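Local coordinates for protein linoleate 11-lipoxygenase (Gaeumannomyces graminis, PDB 5FX8) that uses a catalytic manganese centre to oxygenate linoleic and alpha-linolenic acids to 11S- and 13R-hydroperoxy fatty acids, at residues Arg67-Tyr72 with Thr85-Asn90; Ile296-His301 with Gln324-Arg329; Phe305-Asp310 with Gln437-Glu442. One frame throughout, in Å; residues are numbered along the deposited sequence.

Interaction 1 (Arg67-Tyr72 with Thr85-Asn90). With NAG (2-acetamido-2-deoxy-beta-D-glucopyranose), chain J.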
loop_
_atom_site.group_PDB
_atom_site.type_symbol
_atom_site.label_atom_id
_atom_site.label_comp_id
_atom_site.label_asym_id
_atom_site.label_seq_id
_atom_site.Cartn_x
_atom_site.Cartn_y
_atom_site.Cartn_z
ATOM N N ARG A 67 24.694 8.909 -17.305
ATOM C CA ARG A 67 24.394 8.000 -18.410
ATOM C C ARG A 67 25.415 6.882 -18.557
ATOM O O ARG A 67 25.144 5.905 -19.267
ATOM C CB ARG A 67 24.278 8.759 -19.726
ATOM C CG ARG A 67 23.072 9.656 -19.770
ATOM C CD ARG A 67 23.064 10.634 -20.954
ATOM N NE ARG A 67 22.899 9.919 -22.192
ATOM C CZ ARG A 67 21.737 9.603 -22.732
ATOM N NH1 ARG A 67 20.610 9.954 -22.148
ATOM N NH2 ARG A 67 21.711 8.939 -23.869
ATOM N N GLU A 68 26.572 6.984 -17.924
ATOM C CA GLU A 68 27.488 5.860 -17.990
ATOM C C GLU A 68 27.240 4.838 -16.897
ATOM O O GLU A 68 27.675 3.699 -17.029
ATOM C CB GLU A 68 28.940 6.332 -17.906
ATOM C CG GLU A 68 29.485 6.920 -19.189
ATOM C CD GLU A 68 30.902 7.471 -19.050
ATOM O OE1 GLU A 68 31.170 8.294 -18.136
ATOM O OE2 GLU A 68 31.749 7.070 -19.876
ATOM N N LEU A 69 26.556 5.204 -15.837
ATOM C CA LEU A 69 26.465 4.348 -14.678
ATOM C C LEU A 69 25.052 3.892 -14.369
ATOM O O LEU A 69 24.889 2.963 -13.574
ATOM C CB LEU A 69 27.054 5.055 -13.451
ATOM C CG LEU A 69 28.431 5.688 -13.618
ATOM C CD1 LEU A 69 28.841 6.454 -12.389
ATOM C CD2 LEU A 69 29.387 4.616 -13.850
ATOM N N PHE A 70 24.034 4.508 -14.967
ATOM C CA PHE A 70 22.642 4.126 -14.755
ATOM C C PHE A 70 22.080 3.632 -16.081
ATOM O O PHE A 70 21.747 4.426 -16.955
ATOM C CB PHE A 70 21.887 5.293 -14.194
ATOM C CG PHE A 70 20.472 5.026 -13.862
ATOM C CD1 PHE A 70 19.483 5.051 -14.839
ATOM C CD2 PHE A 70 20.096 4.869 -12.546
ATOM C CE1 PHE A 70 18.147 4.862 -14.499
ATOM C CE2 PHE A 70 18.774 4.677 -12.208
ATOM C CZ PHE A 70 17.799 4.677 -13.182
ATOM N N LEU A 71 21.975 2.314 -16.226
ATOM C CA LEU A 71 21.756 1.664 -17.509
ATOM C C LEU A 71 20.415 0.962 -17.526
ATOM O O LEU A 71 19.849 0.625 -16.486
ATOM C CB LEU A 71 22.871 0.657 -17.814
ATOM C CG LEU A 71 24.317 1.175 -17.664
ATOM C CD1 LEU A 71 25.320 0.094 -17.865
ATOM C CD2 LEU A 71 24.606 2.224 -18.657
ATOM N N TYR A 72 19.908 0.756 -18.733
ATOM C CA TYR A 72 18.696 -0.020 -18.915
ATOM C C TYR A 72 19.049 -1.491 -18.847
ATOM O O TYR A 72 19.836 -1.975 -19.664
ATOM C CB TYR A 72 18.039 0.292 -20.251
ATOM C CG TYR A 72 17.577 1.697 -20.403
ATOM C CD1 TYR A 72 16.653 2.233 -19.532
ATOM C CD2 TYR A 72 18.049 2.483 -21.426
ATOM C CE1 TYR A 72 16.237 3.514 -19.669
ATOM C CE2 TYR A 72 17.640 3.741 -21.566
ATOM C CZ TYR A 72 16.736 4.255 -20.685
ATOM O OH TYR A 72 16.331 5.540 -20.839
ATOM N N THR A 85 20.022 -0.993 -14.237
ATOM C CA THR A 85 21.203 -1.704 -13.794
ATOM C C THR A 85 22.385 -0.756 -13.901
ATOM O O THR A 85 22.176 0.450 -14.000
ATOM C CB THR A 85 21.390 -2.981 -14.614
ATOM O OG1 THR A 85 22.416 -3.762 -14.022
ATOM C CG2 THR A 85 21.738 -2.658 -16.052
ATOM N N GLY A 86 23.620 -1.262 -13.866
ATOM C CA GLY A 86 24.792 -0.414 -13.774
ATOM C C GLY A 86 25.142 -0.084 -12.336
ATOM O O GLY A 86 24.386 -0.334 -11.404
ATOM N N GLU A 87 26.316 0.496 -12.136
ATOM C CA GLU A 87 26.724 0.824 -10.773
ATOM C C GLU A 87 25.747 1.778 -10.105
ATOM O O GLU A 87 25.389 1.603 -8.936
ATOM C CB GLU A 87 28.115 1.434 -10.776
ATOM C CG GLU A 87 28.661 1.704 -9.405
ATOM C CD GLU A 87 29.972 2.416 -9.471
ATOM O OE1 GLU A 87 30.551 2.485 -10.572
ATOM O OE2 GLU A 87 30.421 2.922 -8.432
ATOM N N LEU A 88 25.314 2.808 -10.822
ATOM C CA LEU A 88 24.434 3.779 -10.193
ATOM C C LEU A 88 23.017 3.238 -10.078
ATOM O O LEU A 88 22.340 3.484 -9.077
ATOM C CB LEU A 88 24.476 5.097 -10.957
ATOM C CG LEU A 88 23.584 6.235 -10.468
ATOM C CD1 LEU A 88 23.844 6.534 -9.042
ATOM C CD2 LEU A 88 23.779 7.486 -11.318
ATOM N N GLY A 89 22.574 2.453 -11.058
ATOM C CA GLY A 89 21.239 1.897 -10.989
ATOM C C GLY A 89 21.121 0.841 -9.919
ATOM O O GLY A 89 20.069 0.675 -9.298
ATOM N N ASN A 90 22.202 0.119 -9.679
ATOM C CA ASN A 90 22.207 -0.806 -8.565
ATOM C C ASN A 90 22.302 -0.069 -7.235
ATOM O O ASN A 90 21.660 -0.468 -6.264
ATOM C CB ASN A 90 23.336 -1.810 -8.737
ATOM C CG ASN A 90 23.430 -2.753 -7.575
ATOM O OD1 ASN A 90 24.316 -2.614 -6.729
ATOM N ND2 ASN A 90 22.492 -3.697 -7.497
HETATM C C1 NAG J . 27.658 3.183 -4.839
HETATM C C2 NAG J . 28.513 4.356 -5.307
HETATM C C3 NAG J . 29.959 4.191 -4.830
HETATM C C4 NAG J . 30.007 3.948 -3.324
HETATM C C5 NAG J . 29.056 2.818 -2.926
HETATM C C6 NAG J . 28.915 2.660 -1.425
HETATM C C7 NAG J . 27.721 5.472 -7.364
HETATM C C8 NAG J . 26.913 6.362 -6.472
HETATM N N2 NAG J . 28.456 4.528 -6.754
HETATM O O3 NAG J . 30.679 5.375 -5.153
HETATM O O4 NAG J . 31.325 3.614 -2.894
HETATM O O5 NAG J . 27.737 3.072 -3.435
HETATM O O6 NAG J . 28.091 3.669 -0.850
HETATM O O7 NAG J . 27.710 5.600 -8.587
#

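Interaction 2 (Ile296-His301 with Gln324-Arg329)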
loop_
_atom_site.group_PDB
_atom_site.type_symbol
_atom_site.label_atom_id
_atom_site.label_comp_id
_atom_site.label_asym_id
_atom_site.label_seq_id
_atom_site.Cartn_x
_atom_site.Cartn_y
_atom_site.Cartn_z
ATOM N N ILE A 296 5.440 0.948 -15.591
ATOM C CA ILE A 296 5.403 2.092 -16.513
ATOM C C ILE A 296 5.968 3.364 -15.866
ATOM O O ILE A 296 6.757 4.085 -16.508
ATOM C CB ILE A 296 3.978 2.326 -17.049
ATOM C CG1 ILE A 296 3.408 1.023 -17.557
ATOM C CG2 ILE A 296 3.993 3.306 -18.178
ATOM C CD1 ILE A 296 4.238 0.431 -18.562
ATOM N N PRO A 297 5.611 3.698 -14.618
ATOM C CA PRO A 297 6.320 4.801 -13.959
ATOM C C PRO A 297 7.814 4.580 -13.876
ATOM O O PRO A 297 8.564 5.515 -14.153
ATOM C CB PRO A 297 5.678 4.860 -12.568
ATOM C CG PRO A 297 4.383 4.305 -12.741
ATOM C CD PRO A 297 4.466 3.269 -13.810
ATOM N N GLU A 298 8.265 3.382 -13.498
ATOM C CA GLU A 298 9.695 3.140 -13.368
ATOM C C GLU A 298 10.422 3.496 -14.650
ATOM O O GLU A 298 11.474 4.131 -14.606
ATOM C CB GLU A 298 9.976 1.674 -13.009
ATOM C CG GLU A 298 9.892 1.276 -11.559
ATOM C CD GLU A 298 9.694 -0.239 -11.376
ATOM O OE1 GLU A 298 10.200 -1.046 -12.174
ATOM O OE2 GLU A 298 8.994 -0.638 -10.434
ATOM N N ILE A 299 9.891 3.066 -15.803
ATOM C CA ILE A 299 10.597 3.288 -17.059
ATOM C C ILE A 299 10.583 4.763 -17.424
ATOM O O ILE A 299 11.571 5.284 -17.949
ATOM C CB ILE A 299 10.039 2.382 -18.186
ATOM C CG1 ILE A 299 10.972 2.342 -19.391
ATOM C CG2 ILE A 299 8.673 2.796 -18.677
ATOM C CD1 ILE A 299 12.373 2.079 -19.064
ATOM N N VAL A 300 9.492 5.470 -17.114
ATOM C CA VAL A 300 9.450 6.918 -17.359
ATOM C C VAL A 300 10.453 7.641 -16.477
ATOM O O VAL A 300 11.148 8.559 -16.916
ATOM C CB VAL A 300 8.022 7.466 -17.146
ATOM C CG1 VAL A 300 8.019 9.012 -17.217
ATOM C CG2 VAL A 300 7.069 6.853 -18.151
ATOM N N HIS A 301 10.545 7.239 -15.225
ATOM C CA HIS A 301 11.553 7.817 -14.366
ATOM C C HIS A 301 12.966 7.419 -14.785
ATOM O O HIS A 301 13.892 8.191 -14.572
ATOM C CB HIS A 301 11.271 7.418 -12.931
ATOM C CG HIS A 301 12.305 7.878 -11.965
ATOM N ND1 HIS A 301 13.499 7.216 -11.780
ATOM C CD2 HIS A 301 12.323 8.925 -11.117
ATOM C CE1 HIS A 301 14.210 7.837 -10.861
ATOM N NE2 HIS A 301 13.523 8.885 -10.451
ATOM N N GLN A 324 11.109 5.149 -3.157
ATOM C CA GLN A 324 11.243 3.724 -2.899
ATOM C C GLN A 324 10.804 2.841 -4.052
ATOM O O GLN A 324 10.705 1.634 -3.867
ATOM C CB GLN A 324 10.482 3.314 -1.636
ATOM C CG GLN A 324 11.005 3.930 -0.385
ATOM C CD GLN A 324 10.410 3.308 0.846
ATOM O OE1 GLN A 324 9.921 2.201 0.804
ATOM N NE2 GLN A 324 10.455 4.016 1.950
ATOM N N ALA A 325 10.524 3.386 -5.239
ATOM C CA ALA A 325 9.820 2.577 -6.236
ATOM C C ALA A 325 10.663 1.409 -6.712
ATOM O O ALA A 325 10.118 0.380 -7.093
ATOM C CB ALA A 325 9.384 3.411 -7.438
ATOM N N TYR A 326 11.979 1.541 -6.686
ATOM C CA TYR A 326 12.842 0.528 -7.258
ATOM C C TYR A 326 13.035 -0.670 -6.353
ATOM O O TYR A 326 13.798 -1.580 -6.692
ATOM C CB TYR A 326 14.168 1.147 -7.610
ATOM C CG TYR A 326 14.054 2.064 -8.778
ATOM C CD1 TYR A 326 13.659 1.579 -10.004
ATOM C CD2 TYR A 326 14.354 3.400 -8.663
ATOM C CE1 TYR A 326 13.579 2.385 -11.071
ATOM C CE2 TYR A 326 14.266 4.222 -9.727
ATOM C CZ TYR A 326 13.878 3.706 -10.937
ATOM O OH TYR A 326 13.800 4.500 -12.041
ATOM N N ALA A 327 12.355 -0.678 -5.221
ATOM C CA ALA A 327 12.334 -1.817 -4.344
ATOM C C ALA A 327 11.309 -2.863 -4.750
ATOM O O ALA A 327 11.504 -4.034 -4.442
ATOM C CB ALA A 327 12.065 -1.355 -2.916
ATOM N N ILE A 328 10.256 -2.492 -5.475
ATOM C CA ILE A 328 9.116 -3.395 -5.606
ATOM C C ILE A 328 9.470 -4.614 -6.453
ATOM O O ILE A 328 9.076 -5.734 -6.123
ATOM C CB ILE A 328 7.879 -2.650 -6.151
ATOM C CG1 ILE A 328 7.539 -1.454 -5.263
ATOM C CG2 ILE A 328 6.668 -3.567 -6.187
ATOM C CD1 ILE A 328 7.293 -1.794 -3.840
ATOM N N ARG A 329 10.214 -4.438 -7.541
ATOM C CA ARG A 329 10.596 -5.615 -8.321
ATOM C C ARG A 329 11.572 -6.537 -7.575
ATOM O O ARG A 329 11.327 -7.754 -7.529
ATOM C CB ARG A 329 11.112 -5.176 -9.694
ATOM C CG ARG A 329 10.008 -4.602 -10.558
ATOM C CD ARG A 329 10.274 -4.741 -12.055
ATOM N NE ARG A 329 10.377 -3.452 -12.749
ATOM C CZ ARG A 329 10.587 -3.305 -14.050
ATOM N NH1 ARG A 329 10.713 -4.358 -14.827
ATOM N NH2 ARG A 329 10.667 -2.104 -14.568
HETATM O O HOH W 1 7.561 0.338 -8.478
HETATM O O HOH W 2 10.716 -1.803 -8.583
#

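Interaction 3 (Phe305-Asp310 with Gln437-Glu442)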
loop_
_atom_site.group_PDB
_atom_site.type_symbol
_atom_site.label_atom_id
_atom_site.label_comp_id
_atom_site.label_asym_id
_atom_site.label_seq_id
_atom_site.Cartn_x
_atom_site.Cartn_y
_atom_site.Cartn_z
ATOM N N PHE A 305 15.811 10.144 -15.448
ATOM C CA PHE A 305 17.060 10.201 -14.691
ATOM C C PHE A 305 18.274 10.211 -15.612
ATOM O O PHE A 305 19.272 10.861 -15.315
ATOM C CB PHE A 305 17.123 9.023 -13.724
ATOM C CG PHE A 305 18.174 9.139 -12.670
ATOM C CD1 PHE A 305 18.011 9.981 -11.596
ATOM C CD2 PHE A 305 19.312 8.352 -12.727
ATOM C CE1 PHE A 305 18.969 10.055 -10.627
ATOM C CE2 PHE A 305 20.270 8.414 -11.756
ATOM C CZ PHE A 305 20.109 9.252 -10.710
ATOM N N ARG A 306 18.184 9.531 -16.741
ATOM C CA ARG A 306 19.241 9.549 -17.741
ATOM C C ARG A 306 19.350 10.845 -18.556
ATOM O O ARG A 306 20.243 10.927 -19.401
ATOM C CB ARG A 306 19.045 8.370 -18.697
ATOM C CG ARG A 306 19.250 7.036 -18.016
ATOM C CD ARG A 306 19.181 5.927 -18.984
ATOM N NE ARG A 306 19.899 6.255 -20.202
ATOM C CZ ARG A 306 21.186 6.011 -20.409
ATOM N NH1 ARG A 306 21.921 5.417 -19.478
ATOM N NH2 ARG A 306 21.730 6.359 -21.557
ATOM N N THR A 307 18.509 11.858 -18.336
ATOM C CA THR A 307 18.470 13.001 -19.252
ATOM C C THR A 307 18.294 14.344 -18.547
ATOM O O THR A 307 18.895 15.336 -18.958
ATOM C CB THR A 307 17.334 12.857 -20.275
ATOM O OG1 THR A 307 16.115 12.513 -19.600
ATOM C CG2 THR A 307 17.655 11.855 -21.359
ATOM N N LEU A 308 17.445 14.404 -17.527
ATOM C CA LEU A 308 17.293 15.612 -16.735
ATOM C C LEU A 308 18.395 15.692 -15.695
ATOM O O LEU A 308 18.806 14.682 -15.116
ATOM C CB LEU A 308 15.952 15.647 -16.013
ATOM C CG LEU A 308 14.711 15.313 -16.797
ATOM C CD1 LEU A 308 13.534 15.326 -15.884
ATOM C CD2 LEU A 308 14.566 16.331 -17.853
ATOM N N SER A 309 18.853 16.911 -15.445
ATOM C CA SER A 309 19.833 17.123 -14.403
ATOM C C SER A 309 19.222 16.792 -13.056
ATOM O O SER A 309 18.018 16.908 -12.853
ATOM C CB SER A 309 20.305 18.574 -14.422
ATOM O OG SER A 309 21.202 18.865 -13.374
ATOM N N ASP A 310 20.058 16.392 -12.121
ATOM C CA ASP A 310 19.553 16.284 -10.776
ATOM C C ASP A 310 19.012 17.621 -10.256
ATOM O O ASP A 310 18.143 17.623 -9.377
ATOM C CB ASP A 310 20.647 15.713 -9.887
ATOM C CG ASP A 310 20.885 14.213 -10.116
ATOM O OD1 ASP A 310 19.997 13.460 -10.617
ATOM O OD2 ASP A 310 21.987 13.772 -9.751
ATOM N N GLN A 437 13.401 17.991 -23.506
ATOM C CA GLN A 437 13.287 17.418 -24.840
ATOM C C GLN A 437 14.100 16.144 -24.965
ATOM O O GLN A 437 13.696 15.209 -25.661
ATOM C CB GLN A 437 13.729 18.437 -25.888
ATOM C CG GLN A 437 12.908 19.728 -25.951
ATOM C CD GLN A 437 11.365 19.573 -25.989
ATOM O OE1 GLN A 437 10.807 18.702 -26.642
ATOM N NE2 GLN A 437 10.691 20.470 -25.314
ATOM N N ASN A 438 15.241 16.076 -24.291
ATOM C CA ASN A 438 15.996 14.829 -24.275
ATOM C C ASN A 438 15.237 13.746 -23.545
ATOM O O ASN A 438 15.213 12.607 -23.991
ATOM C CB ASN A 438 17.358 15.022 -23.631
ATOM C CG ASN A 438 18.304 15.706 -24.534
ATOM O OD1 ASN A 438 18.015 15.869 -25.705
ATOM N ND2 ASN A 438 19.435 16.132 -24.007
ATOM N N TRP A 439 14.629 14.076 -22.412
ATOM C CA TRP A 439 13.785 13.108 -21.726
ATOM C C TRP A 439 12.745 12.523 -22.665
ATOM O O TRP A 439 12.498 11.318 -22.648
ATOM C CB TRP A 439 13.118 13.775 -20.533
ATOM C CG TRP A 439 12.176 12.955 -19.801
ATOM C CD1 TRP A 439 12.210 11.612 -19.652
ATOM C CD2 TRP A 439 11.030 13.411 -19.090
ATOM N NE1 TRP A 439 11.163 11.194 -18.879
ATOM C CE2 TRP A 439 10.414 12.279 -18.525
ATOM C CE3 TRP A 439 10.464 14.664 -18.870
ATOM C CZ2 TRP A 439 9.258 12.363 -17.750
ATOM C CZ3 TRP A 439 9.316 14.745 -18.110
ATOM C CH2 TRP A 439 8.721 13.599 -17.561
ATOM N N ILE A 440 12.120 13.356 -23.489
ATOM C CA ILE A 440 11.057 12.834 -24.339
ATOM C C ILE A 440 11.636 11.944 -25.426
ATOM O O ILE A 440 11.117 10.859 -25.710
ATOM C CB ILE A 440 10.227 13.978 -24.927
ATOM C CG1 ILE A 440 9.762 14.902 -23.813
ATOM C CG2 ILE A 440 9.055 13.430 -25.686
ATOM C CD1 ILE A 440 8.919 14.234 -22.818
ATOM N N ALA A 441 12.726 12.385 -26.042
ATOM C CA ALA A 441 13.376 11.567 -27.058
ATOM C C ALA A 441 13.878 10.241 -26.473
ATOM O O ALA A 441 13.752 9.184 -27.093
ATOM C CB ALA A 441 14.507 12.377 -27.686
ATOM N N GLU A 442 14.441 10.289 -25.275
ATOM C CA GLU A 442 14.946 9.112 -24.587
ATOM C C GLU A 442 13.820 8.148 -24.259
ATOM O O GLU A 442 13.981 6.926 -24.365
ATOM C CB GLU A 442 15.669 9.557 -23.314
ATOM C CG GLU A 442 16.178 8.481 -22.394
ATOM C CD GLU A 442 17.609 8.064 -22.684
ATOM O OE1 GLU A 442 18.333 8.841 -23.342
ATOM O OE2 GLU A 442 18.020 6.962 -22.229
HETATM O O HOH W 3 19.984 5.891 -23.703
HETATM O O HOH W 4 19.880 16.167 -21.523
#

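Interaction 1 (Arg67-Tyr72 with Thr85-Asn90)
Leu-88 reaches back from the first turn of helix 86-124 to the chain that leaves helix 56-69, meeting Leu-69 and Phe-70. Its CB lies 3.6 Å from Leu-69 CB and 3.4 Å from the carbonyl O of Leu-69. CG stands anti to the backbone N (chi1 178°), and from it the two methyls part company: CD2 turns to Phe-70 CB at 4.1 Å, while CD1 is 4.0 Å from O7 of an N-acetylglucosamine. The branched leucine packs on protein and lies near the sugar; the bond to the sugar comes from Glu-87, whose extended chain accepts a nearly straight bond from NAG N2 at OE2 (3.0 Å, 168°).

Leu-69 O receives Leu-88 N at 2.8 Å and a weak second bond from Gly-89 N. Beside it, Leu-71 and Thr-85 form a hydrogen-bonded antiparallel pair, with Leu-71 N to Thr-85 O at 2.9 Å and Thr-85 N to Leu-71 O at 2.8 Å. Gly-86 has a positive phi and its CA makes a CA-H...O contact with Leu-69 O; a beta carbon would collide there. Gly-89 meets the Phe-70 ring obliquely with its CA; a beta carbon there would run into Thr-85 O.

The small hairpin of strands 71-73 and 83-85 therefore joins two helices, 56-69 and 86-124, while Phe-70 and Leu-88 pack inward on Phe-305 of helix 268-305.

Interaction 2 (Ile296-His301 with Gln324-Arg329)
Glu-298 and Ala-325 mark the closest backbone approach, CA to CA 7.2 Å, so side chains and water bridge the gap. Residues 296-301 are helical, with a kink at Pro-297, whose nitrogen has no hydrogen to give to the preceding turn; residues 324-329 lead into helix 328-336.

The extended chain of Glu-298 runs alongside the Tyr-326 ring in the opposite sense, CG lying 3.9 Å from CE1, and ends in a salt bridge with Arg-329. Its OE1 accepts from both NE and NH2, the latter at 2.7 Å and in the guanidinium plane; the two flat groups are nearly coplanar. OE2 takes protons from two waters, at 2.6 and 2.8 Å, and both also donate to Ala-325 O. The second accepts from Arg-329 N. Tyr-326 OH meets His-301 ND1 at the ring edge (2.7 Å), a bond either partner could donate, while His-301 NE2 is engaged by Asn-319.

Both carboxylate oxygens are satisfied in a buried site, and the neighbouring arginine would probably favour the ionised acid. The Glu-298 side chain lies about 4 Å from that of manganese ligand His-294 and about 9 Å from the metal, placing this polar network close to the metal site.

Interaction 3 (Phe305-Asp310 with Gln437-Glu442)
Glu-442 OE2 is gripped by three donors: Arg-306 NE across the contact, a water, and Tyr-72 OH. Arg-306 NE stands 2.9 Å from Glu-442 OE2, with an angle of 159° at the hydrogen. The bond lies near the guanidinium plane but comes down on the carboxylate from above its plane, the two side chains crossing at about a right angle. Glutamate gets there by a bend: CG is anti to the backbone N, and chi2 of 92° then turns CD out of line. The water, 2.7 Å from OE2, also accepts a weak bond from Arg-306 NH2. Arg-306 NH1 goes to Phe-70 O, and Glu-442 OE1 pairs with Arg-67.

Thr-307 comes closest to the helix backbone, its CA 5.3 Å from that of Trp-439, and its two branches divide the work. The methyl CG2 packs on Glu-442 CB at 3.6 Å and on Asn-438 CB at 3.9 Å. OG1, set between the backbone N and carbonyl carbon (chi1 49°), bonds to Ala-303 O while lying over Trp-439 CA and CB. A small beta-branched residue with one polar arm suits this close approach of the backbones. Leu-308 then supplies bulk: CD2 is 4.0 Å from Trp-439 CB, and CD1 approaches the indole obliquely.

Chemically, a buried carboxylate is met by two arginines, a tyrosine and a water. Such surroundings would favour its ionised form and pin helix 434-444 to the loop that follows helix 268-305.

From the N terminus, interaction 1 comes first and closes a short loop, the hairpin between helices 56-69 and 86-124. It is complete before the others begin. Interaction 2 starts on helix 268-305 and closes a loop through helix 313-321. Inside that loop lies residue range 305-310, which opens interaction 3; its partner, 437-442, follows more than a hundred residues later, so interactions 2 and 3 cross. The three also touch: Phe-70 reaches Tyr-326, Tyr-72 packs on Arg-306, and Trp-439 NE1 probably donates to Val-300 O. Together they tie the N-terminal hairpin and helix 434-444 to the end of the helix that carries manganese ligands His-290 and His-294.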